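Local coordinates for Glyoxalase/bleomycin resisance protein/dioxygenase (Streptomyces sp. CB03234, PDB 5UJP) that belongs to the glyoxalase/bleomycin resistance/dioxygenase superfamily, binds calcium and riboflavin, and may have dioxygenase activity, at residues L27-P32 against G36-V41. Residues are numbered along the deposited sequence; the frame is centred on the assembly and turned at random.
Sequences LLADQP and GRWLQV
Trp38, Gln40 and Asp30 bury the most surface between the two strands of this antiparallel beta hairpin, in which 36-41 runs back along 27-32. Gln40 sits at a classic beta bulge: its carbonyl O accepts from both Leu28 N (2.8 Å) and Ala29 N (3.3 Å), the two donors arriving from the same face of the carbonyl plane, while Gln40 N returns a nearly straight bond to Ala29 O (3.0 Å). Past the bulge, Gln31 and Trp38 form a hydrogen-bonded pair, with Trp38 N donating to Gln31 O. On the face shared by Ala29, Gln31, Trp38 and Gln40, the indole turns its edge to the methyl of Ala29, Trp38 CD1 lying 3.9 Å from Ala29 CB. Trp38 NE1 bonds Gln40 OE1 (2.8 Å) within the indole plane but from above the amide carbonyl plane; with Gln40 extended beyond CG, this ties the two side chains together along their strand. The other face carries Leu27, Asp30, Leu39 and Val41. Here the Asp30 carboxylate and the Arg37 guanidinium lie nearly coplanar, 11° apart, in a side-on, two-pronged salt bridge: NE meets OD1 and NH2 meets OD2, each at 2.8 Å. Arg37 reaches it fully extended, its CG anti to the backbone N (chi1 178°). Leu27 CD1 meets Leu39 CD1 at 3.6 Å, the two side chains at about a right angle. Gln31, which binds riboflavin, though none is bound to this chain, lies near the turn end of the hairpin. Strand 26-30 is outermost, within this chain, in a four-stranded sheet, and strand 37-42 joins it to strand 48-53, where Gln40 NE2 donates to Ser49 OG; helix 12-23 packs over the Leu39 face, its Lys16 and Glu13 extending the Asp30-Arg37 pair into a charged cluster.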
ATOM      1  N   LEU A  27       9.806  11.317  -9.598  1.00 22.07           N
ATOM      2  CA  LEU A  27       9.479  10.380 -10.663  1.00 21.17           C
ATOM      3  C   LEU A  27      10.584   9.347 -10.736  1.00 22.37           C
ATOM      4  O   LEU A  27      11.749   9.695 -10.959  1.00 24.08           O
ATOM      5  CB  LEU A  27       9.352  11.105 -12.008  1.00 23.75           C
ATOM      6  CG  LEU A  27       8.946  10.255 -13.219  1.00 23.81           C
ATOM      7  CD1 LEU A  27       7.541   9.678 -13.075  1.00 24.13           C
ATOM      8  CD2 LEU A  27       8.999  11.115 -14.511  1.00 26.10           C
ATOM      9  N   LEU A  28      10.222   8.071 -10.541  1.00 21.62           N
ATOM     10  CA  LEU A  28      11.198   7.000 -10.655  1.00 20.12           C
ATOM     11  C   LEU A  28      11.184   6.316 -12.013  1.00 22.84           C
ATOM     12  O   LEU A  28      12.223   5.802 -12.443  1.00 27.16           O
ATOM     13  CB  LEU A  28      10.972   5.938  -9.570  1.00 21.45           C
ATOM     14  CG  LEU A  28      11.067   6.432  -8.127  1.00 22.68           C
ATOM     15  CD1 LEU A  28      10.943   5.272  -7.151  1.00 22.76           C
ATOM     16  CD2 LEU A  28      12.355   7.253  -7.915  1.00 24.77           C
ATOM     17  N   ALA A  29      10.035   6.248 -12.679  1.00 23.54           N
ATOM     18  CA  ALA A  29       9.989   5.571 -13.963  1.00 23.64           C
ATOM     19  C   ALA A  29       8.709   5.979 -14.665  1.00 23.34           C
ATOM     20  O   ALA A  29       7.704   6.275 -14.011  1.00 23.01           O
ATOM     21  CB  ALA A  29       9.944   4.053 -13.771  1.00 24.70           C
ATOM     22  N   ASP A  30       8.778   6.026 -16.000  1.00 24.66           N
ATOM     23  CA  ASP A  30       7.617   6.274 -16.856  1.00 24.60           C
ATOM     24  C   ASP A  30       7.928   5.589 -18.179  1.00 26.33           C
ATOM     25  O   ASP A  30       8.535   6.188 -19.064  1.00 28.15           O
ATOM     26  CB  ASP A  30       7.408   7.766 -17.053  1.00 24.65           C
ATOM     27  CG  ASP A  30       6.121   8.080 -17.797  1.00 25.68           C
ATOM     28  OD1 ASP A  30       5.459   7.114 -18.251  1.00 27.65           O
ATOM     29  OD2 ASP A  30       5.761   9.270 -17.910  1.00 27.59           O
ATOM     30  N   GLN A  31       7.532   4.325 -18.288  1.00 29.10           N
ATOM     31  CA  GLN A  31       7.989   3.474 -19.374  1.00 32.12           C
ATOM     32  C   GLN A  31       6.960   2.378 -19.558  1.00 33.93           C
ATOM     33  O   GLN A  31       6.145   2.131 -18.662  1.00 33.14           O
ATOM     34  CB  GLN A  31       9.360   2.858 -19.029  1.00 39.16           C
ATOM     35  CG  GLN A  31       9.333   1.982 -17.785  1.00 46.25           C
ATOM     36  CD  GLN A  31      10.703   1.589 -17.258  1.00 52.53           C
ATOM     37  OE1 GLN A  31      11.619   2.416 -17.166  1.00 53.79           O
ATOM     38  NE2 GLN A  31      10.848   0.309 -16.897  1.00 55.26           N
ATOM     39  N   PRO A  32       6.930   1.741 -20.718  1.00 33.60           N
ATOM     40  CA  PRO A  32       6.017   0.603 -20.907  1.00 34.97           C
ATOM     41  C   PRO A  32       6.264  -0.494 -19.876  1.00 37.42           C
ATOM     42  O   PRO A  32       7.411  -0.832 -19.564  1.00 38.41           O
ATOM     43  CB  PRO A  32       6.353   0.115 -22.322  1.00 35.32           C
ATOM     44  CG  PRO A  32       6.856   1.317 -23.024  1.00 37.35           C
ATOM     45  CD  PRO A  32       7.603   2.128 -21.977  1.00 34.95           C
ATOM     46  N   GLY A  36       0.520  -2.082 -18.962  1.00 24.66           N
ATOM     47  CA  GLY A  36       0.195  -0.715 -19.305  1.00 25.13           C
ATOM     48  C   GLY A  36       1.401   0.169 -19.050  1.00 24.85           C
ATOM     49  O   GLY A  36       2.503  -0.317 -18.828  1.00 27.14           O
ATOM     50  N   ARG A  37       1.148   1.464 -19.062  1.00 24.33           N
ATOM     51  CA  ARG A  37       2.184   2.445 -18.755  1.00 24.49           C
ATOM     52  C   ARG A  37       2.606   2.319 -17.296  1.00 22.81           C
ATOM     53  O   ARG A  37       1.772   2.457 -16.395  1.00 24.91           O
ATOM     54  CB  ARG A  37       1.618   3.825 -19.049  1.00 24.54           C
ATOM     55  CG  ARG A  37       2.557   4.965 -18.747  1.00 25.34           C
ATOM     56  CD  ARG A  37       1.854   6.303 -19.058  1.00 23.59           C
ATOM     57  NE  ARG A  37       2.684   7.457 -18.773  1.00 24.82           N
ATOM     58  CZ  ARG A  37       2.264   8.702 -18.937  1.00 25.82           C
ATOM     59  NH1 ARG A  37       1.032   8.934 -19.390  1.00 27.07           N
ATOM     60  NH2 ARG A  37       3.062   9.716 -18.656  1.00 26.63           N
ATOM     61  N   TRP A  38       3.890   2.017 -17.066  1.00 22.07           N
ATOM     62  CA  TRP A  38       4.427   1.874 -15.717  1.00 22.00           C
ATOM     63  C   TRP A  38       4.918   3.245 -15.267  1.00 22.92           C
ATOM     64  O   TRP A  38       5.944   3.740 -15.755  1.00 23.84           O
ATOM     65  CB  TRP A  38       5.548   0.824 -15.672  1.00 23.21           C
ATOM     66  CG  TRP A  38       6.104   0.627 -14.272  1.00 24.25           C
ATOM     67  CD1 TRP A  38       7.128   1.332 -13.663  1.00 25.71           C
ATOM     68  CD2 TRP A  38       5.618  -0.300 -13.278  1.00 26.04           C
ATOM     69  NE1 TRP A  38       7.333   0.852 -12.384  1.00 25.99           N
ATOM     70  CE2 TRP A  38       6.408  -0.126 -12.115  1.00 26.58           C
ATOM     71  CE3 TRP A  38       4.599  -1.256 -13.263  1.00 27.38           C
ATOM     72  CZ2 TRP A  38       6.209  -0.882 -10.959  1.00 28.68           C
ATOM     73  CZ3 TRP A  38       4.419  -2.022 -12.124  1.00 26.53           C
ATOM     74  CH2 TRP A  38       5.214  -1.813 -10.978  1.00 28.73           C
ATOM     75  N   LEU A  39       4.181   3.852 -14.343  1.00 21.68           N
ATOM     76  CA  LEU A  39       4.397   5.229 -13.902  1.00 20.42           C
ATOM     77  C   LEU A  39       4.577   5.158 -12.391  1.00 21.36           C
ATOM     78  O   LEU A  39       3.610   4.901 -11.661  1.00 21.08           O
ATOM     79  CB  LEU A  39       3.176   6.063 -14.285  1.00 23.31           C
ATOM     80  CG  LEU A  39       3.188   7.537 -13.847  1.00 22.85           C
ATOM     81  CD1 LEU A  39       4.443   8.299 -14.336  1.00 25.23           C
ATOM     82  CD2 LEU A  39       1.874   8.223 -14.304  1.00 22.94           C
ATOM     83  N   GLN A  40       5.814   5.357 -11.931  1.00 22.12           N
ATOM     84  CA  GLN A  40       6.187   5.073 -10.554  1.00 20.80           C
ATOM     85  C   GLN A  40       6.793   6.312  -9.909  1.00 20.60           C
ATOM     86  O   GLN A  40       7.689   6.935 -10.487  1.00 22.74           O
ATOM     87  CB  GLN A  40       7.173   3.903 -10.513  1.00 22.07           C
ATOM     88  CG  GLN A  40       7.548   3.455  -9.104  1.00 21.81           C
ATOM     89  CD  GLN A  40       8.474   2.265  -9.127  1.00 24.75           C
ATOM     90  OE1 GLN A  40       8.836   1.762 -10.191  1.00 27.32           O
ATOM     91  NE2 GLN A  40       8.902   1.846  -7.973  1.00 25.76           N
ATOM     92  N   VAL A  41       6.321   6.651  -8.704  1.00 19.28           N
ATOM     93  CA  VAL A  41       6.765   7.833  -7.962  1.00 18.91           C
ATOM     94  C   VAL A  41       7.081   7.449  -6.524  1.00 19.83           C
ATOM     95  O   VAL A  41       6.648   6.418  -6.013  1.00 20.07           O
ATOM     96  CB  VAL A  41       5.740   8.982  -8.016  1.00 19.00           C
ATOM     97  CG1 VAL A  41       5.440   9.286  -9.466  1.00 22.68           C
ATOM     98  CG2 VAL A  41       4.491   8.649  -7.232  1.00 21.74           C
TER